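Local coordinates for protein protoporphyrinogen oxidase (PDB 3LOV) that binds FAD and probably oxidises coproporphyrinogen III to coproporphyrin III with molecular oxygen in heme b biosynthesis, at residues L115-T120 / E125-V130. Numbering follows the deposited sequence.
Sequences LFRQTT and EEKQEV
Lys127 reaches from helix 124-135 to the type I beta turn Phe116-Thr119, which begins at the last residue of the short helix 113-116, so this is a helix-to-turn contact on the surface, well away from the flavin. Lys127 NZ donates hydrogen bonds to two backbone oxygens, Arg117 O and Thr119 O, each at 2.8 Å. The two bonds differ in approach, since NZ stands 41° out of the carbonyl plane of Arg117 but lies closer to that of Thr119. A bend at chi3 (-81°) brings the lysine end to the two oxygens, while its CD passes 3.9 Å from Thr119 CG2. A methionine in place of Lys127 would probably leave both carbonyl oxygens without their shared donor, with the Arg117-Gln128 bond as the remaining polar link between these segments. From the turn, the Arg117 chain crosses to the helix, its guanidinium with one face over Lys127 O and Gln128 CA. Arg117 NH2 also makes a salt bridge with Glu124, and Asp132 accepts from Gln128 NE2, which helps fix the amide. The guanidinium and amide planes are 74° apart: Gln128 OE1 lies at the guanidinium edge, in its plane, while Arg117 NH2, above the amide plane, gives it a nearly straight hydrogen bond of 3.1 Å.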
ATOM      1  N   LEU A 115     -31.920   1.024  -2.925  1.00 33.44           N
ATOM      2  CA  LEU A 115     -30.967   2.049  -3.350  1.00 34.69           C
ATOM      3  C   LEU A 115     -29.898   1.404  -4.228  1.00 34.05           C
ATOM      4  O   LEU A 115     -29.533   1.938  -5.294  1.00 31.69           O
ATOM      5  CB  LEU A 115     -30.303   2.670  -2.129  1.00 37.48           C
ATOM      6  CG  LEU A 115     -30.309   4.177  -1.992  1.00 37.19           C
ATOM      7  CD1 LEU A 115     -31.749   4.668  -1.724  1.00 42.23           C
ATOM      8  CD2 LEU A 115     -29.345   4.522  -0.849  1.00 36.22           C
ATOM      9  N   PHE A 116     -29.442   0.231  -3.790  1.00 34.56           N
ATOM     10  CA  PHE A 116     -28.417  -0.512  -4.506  1.00 36.21           C
ATOM     11  C   PHE A 116     -28.834  -0.907  -5.909  1.00 37.09           C
ATOM     12  O   PHE A 116     -28.025  -0.838  -6.843  1.00 39.22           O
ATOM     13  CB  PHE A 116     -27.995  -1.783  -3.771  1.00 35.65           C
ATOM     14  CG  PHE A 116     -26.930  -2.520  -4.491  1.00 37.59           C
ATOM     15  CD1 PHE A 116     -25.613  -2.038  -4.464  1.00 39.95           C
ATOM     16  CD2 PHE A 116     -27.238  -3.637  -5.259  1.00 29.91           C
ATOM     17  CE1 PHE A 116     -24.606  -2.690  -5.181  1.00 44.31           C
ATOM     18  CE2 PHE A 116     -26.248  -4.298  -5.979  1.00 32.77           C
ATOM     19  CZ  PHE A 116     -24.932  -3.827  -5.948  1.00 39.63           C
ATOM     20  N   ARG A 117     -30.069  -1.347  -6.055  1.00 34.46           N
ATOM     21  CA  ARG A 117     -30.529  -1.868  -7.343  1.00 35.03           C
ATOM     22  C   ARG A 117     -30.871  -0.776  -8.382  1.00 36.42           C
ATOM     23  O   ARG A 117     -31.359  -1.084  -9.473  1.00 38.11           O
ATOM     24  CB  ARG A 117     -31.731  -2.771  -7.131  1.00 34.29           C
ATOM     25  CG  ARG A 117     -31.409  -3.996  -6.308  1.00 37.45           C
ATOM     26  CD  ARG A 117     -32.651  -4.793  -5.994  1.00 39.49           C
ATOM     27  NE  ARG A 117     -33.236  -5.387  -7.200  1.00 37.35           N
ATOM     28  CZ  ARG A 117     -34.000  -6.481  -7.219  1.00 36.53           C
ATOM     29  NH1 ARG A 117     -34.297  -7.145  -6.101  1.00 42.43           N
ATOM     30  NH2 ARG A 117     -34.450  -6.934  -8.375  1.00 39.29           N
ATOM     31  N   GLN A 118     -30.627   0.484  -8.026  1.00 34.64           N
ATOM     32  CA  GLN A 118     -30.597   1.577  -8.984  1.00 35.73           C
ATOM     33  C   GLN A 118     -29.338   1.517  -9.888  1.00 37.87           C
ATOM     34  O   GLN A 118     -29.286   2.173 -10.936  1.00 35.59           O
ATOM     35  CB  GLN A 118     -30.623   2.919  -8.265  1.00 34.27           C
ATOM     36  CG  GLN A 118     -31.832   3.104  -7.343  1.00 40.78           C
ATOM     37  CD  GLN A 118     -31.968   4.525  -6.801  1.00 48.78           C
ATOM     38  OE1 GLN A 118     -31.281   5.445  -7.247  1.00 52.69           O
ATOM     39  NE2 GLN A 118     -32.867   4.706  -5.840  1.00 43.38           N
ATOM     40  N   THR A 119     -28.327   0.750  -9.466  1.00 36.48           N
ATOM     41  CA  THR A 119     -27.103   0.641 -10.219  1.00 34.33           C
ATOM     42  C   THR A 119     -27.263   0.066 -11.621  1.00 33.45           C
ATOM     43  O   THR A 119     -28.035  -0.863 -11.839  1.00 31.67           O
ATOM     44  CB  THR A 119     -26.057  -0.204  -9.506  1.00 33.91           C
ATOM     45  OG1 THR A 119     -24.823   0.016 -10.174  1.00 27.90           O
ATOM     46  CG2 THR A 119     -26.425  -1.729  -9.487  1.00 23.79           C
ATOM     47  N   THR A 120     -26.480   0.643 -12.540  1.00 33.35           N
ATOM     48  CA  THR A 120     -26.333   0.191 -13.909  1.00 34.00           C
ATOM     49  C   THR A 120     -25.141  -0.765 -14.074  1.00 33.63           C
ATOM     50  O   THR A 120     -24.848  -1.217 -15.160  1.00 35.51           O
ATOM     51  CB  THR A 120     -26.170   1.433 -14.879  1.00 34.79           C
ATOM     52  OG1 THR A 120     -25.153   2.324 -14.378  1.00 37.47           O
ATOM     53  CG2 THR A 120     -27.476   2.211 -15.003  1.00 33.62           C
ATOM     54  N   GLU A 125     -30.991  -9.102 -14.127  1.00 29.41           N
ATOM     55  CA  GLU A 125     -30.911 -10.464 -13.687  1.00 29.42           C
ATOM     56  C   GLU A 125     -29.849 -10.660 -12.609  1.00 27.59           C
ATOM     57  O   GLU A 125     -30.090 -11.353 -11.622  1.00 29.48           O
ATOM     58  CB  GLU A 125     -30.614 -11.370 -14.870  1.00 31.20           C
ATOM     59  CG  GLU A 125     -30.257 -12.779 -14.485  1.00 40.49           C
ATOM     60  CD  GLU A 125     -30.336 -13.765 -15.641  1.00 53.10           C
ATOM     61  OE1 GLU A 125     -30.852 -13.405 -16.726  1.00 59.69           O
ATOM     62  OE2 GLU A 125     -29.890 -14.919 -15.446  1.00 58.00           O
ATOM     63  N   GLU A 126     -28.667 -10.086 -12.807  1.00 27.93           N
ATOM     64  CA  GLU A 126     -27.604 -10.158 -11.780  1.00 28.76           C
ATOM     65  C   GLU A 126     -28.078  -9.500 -10.465  1.00 27.31           C
ATOM     66  O   GLU A 126     -27.866 -10.043  -9.397  1.00 29.11           O
ATOM     67  CB  GLU A 126     -26.322  -9.480 -12.273  1.00 29.67           C
ATOM     68  CG  GLU A 126     -25.581 -10.297 -13.296  1.00 29.97           C
ATOM     69  CD  GLU A 126     -24.625  -9.484 -14.157  1.00 32.79           C
ATOM     70  OE1 GLU A 126     -24.678  -8.228 -14.175  1.00 32.58           O
ATOM     71  OE2 GLU A 126     -23.827 -10.143 -14.849  1.00 40.01           O
ATOM     72  N   LYS A 127     -28.762  -8.364 -10.565  1.00 27.39           N
ATOM     73  CA  LYS A 127     -29.325  -7.702  -9.390  1.00 27.85           C
ATOM     74  C   LYS A 127     -30.314  -8.602  -8.674  1.00 27.87           C
ATOM     75  O   LYS A 127     -30.207  -8.808  -7.472  1.00 27.83           O
ATOM     76  CB  LYS A 127     -29.953  -6.368  -9.739  1.00 25.52           C
ATOM     77  CG  LYS A 127     -28.928  -5.371 -10.129  1.00 29.31           C
ATOM     78  CD  LYS A 127     -29.481  -3.964 -10.318  1.00 34.45           C
ATOM     79  CE  LYS A 127     -30.147  -3.715 -11.676  1.00 31.58           C
ATOM     80  NZ  LYS A 127     -30.490  -2.246 -11.857  1.00 25.75           N
ATOM     81  N   GLN A 128     -31.227  -9.211  -9.411  1.00 29.27           N
ATOM     82  CA  GLN A 128     -32.193 -10.077  -8.775  1.00 27.26           C
ATOM     83  C   GLN A 128     -31.453 -11.190  -8.068  1.00 27.23           C
ATOM     84  O   GLN A 128     -31.828 -11.600  -6.996  1.00 28.02           O
ATOM     85  CB  GLN A 128     -33.150 -10.668  -9.783  1.00 27.99           C
ATOM     86  CG  GLN A 128     -34.253 -11.537  -9.164  1.00 34.44           C
ATOM     87  CD  GLN A 128     -35.137 -10.735  -8.227  1.00 36.43           C
ATOM     88  OE1 GLN A 128     -35.758  -9.755  -8.626  1.00 37.23           O
ATOM     89  NE2 GLN A 128     -35.179 -11.136  -6.981  1.00 30.28           N
ATOM     90  N   GLU A 129     -30.406 -11.691  -8.680  1.00 27.89           N
ATOM     91  CA  GLU A 129     -29.645 -12.796  -8.077  1.00 29.46           C
ATOM     92  C   GLU A 129     -28.909 -12.401  -6.780  1.00 25.48           C
ATOM     93  O   GLU A 129     -28.770 -13.214  -5.874  1.00 26.55           O
ATOM     94  CB  GLU A 129     -28.642 -13.335  -9.082  1.00 27.65           C
ATOM     95  CG  GLU A 129     -27.559 -14.149  -8.467  1.00 31.73           C
ATOM     96  CD  GLU A 129     -26.548 -14.619  -9.488  1.00 42.98           C
ATOM     97  OE1 GLU A 129     -26.230 -13.867 -10.444  1.00 51.76           O
ATOM     98  OE2 GLU A 129     -26.062 -15.738  -9.310  1.00 30.68           O
ATOM     99  N   VAL A 130     -28.418 -11.174  -6.727  1.00 21.81           N
ATOM    100  CA  VAL A 130     -27.759 -10.654  -5.516  1.00 23.20           C
ATOM    101  C   VAL A 130     -28.783 -10.545  -4.414  1.00 20.26           C
ATOM    102  O   VAL A 130     -28.542 -11.021  -3.313  1.00 18.23           O
ATOM    103  CB  VAL A 130     -27.046  -9.294  -5.798  1.00 23.23           C
ATOM    104  CG1 VAL A 130     -26.624  -8.617  -4.543  1.00 18.91           C
ATOM    105  CG2 VAL A 130     -25.848  -9.581  -6.686  1.00 21.12           C
TER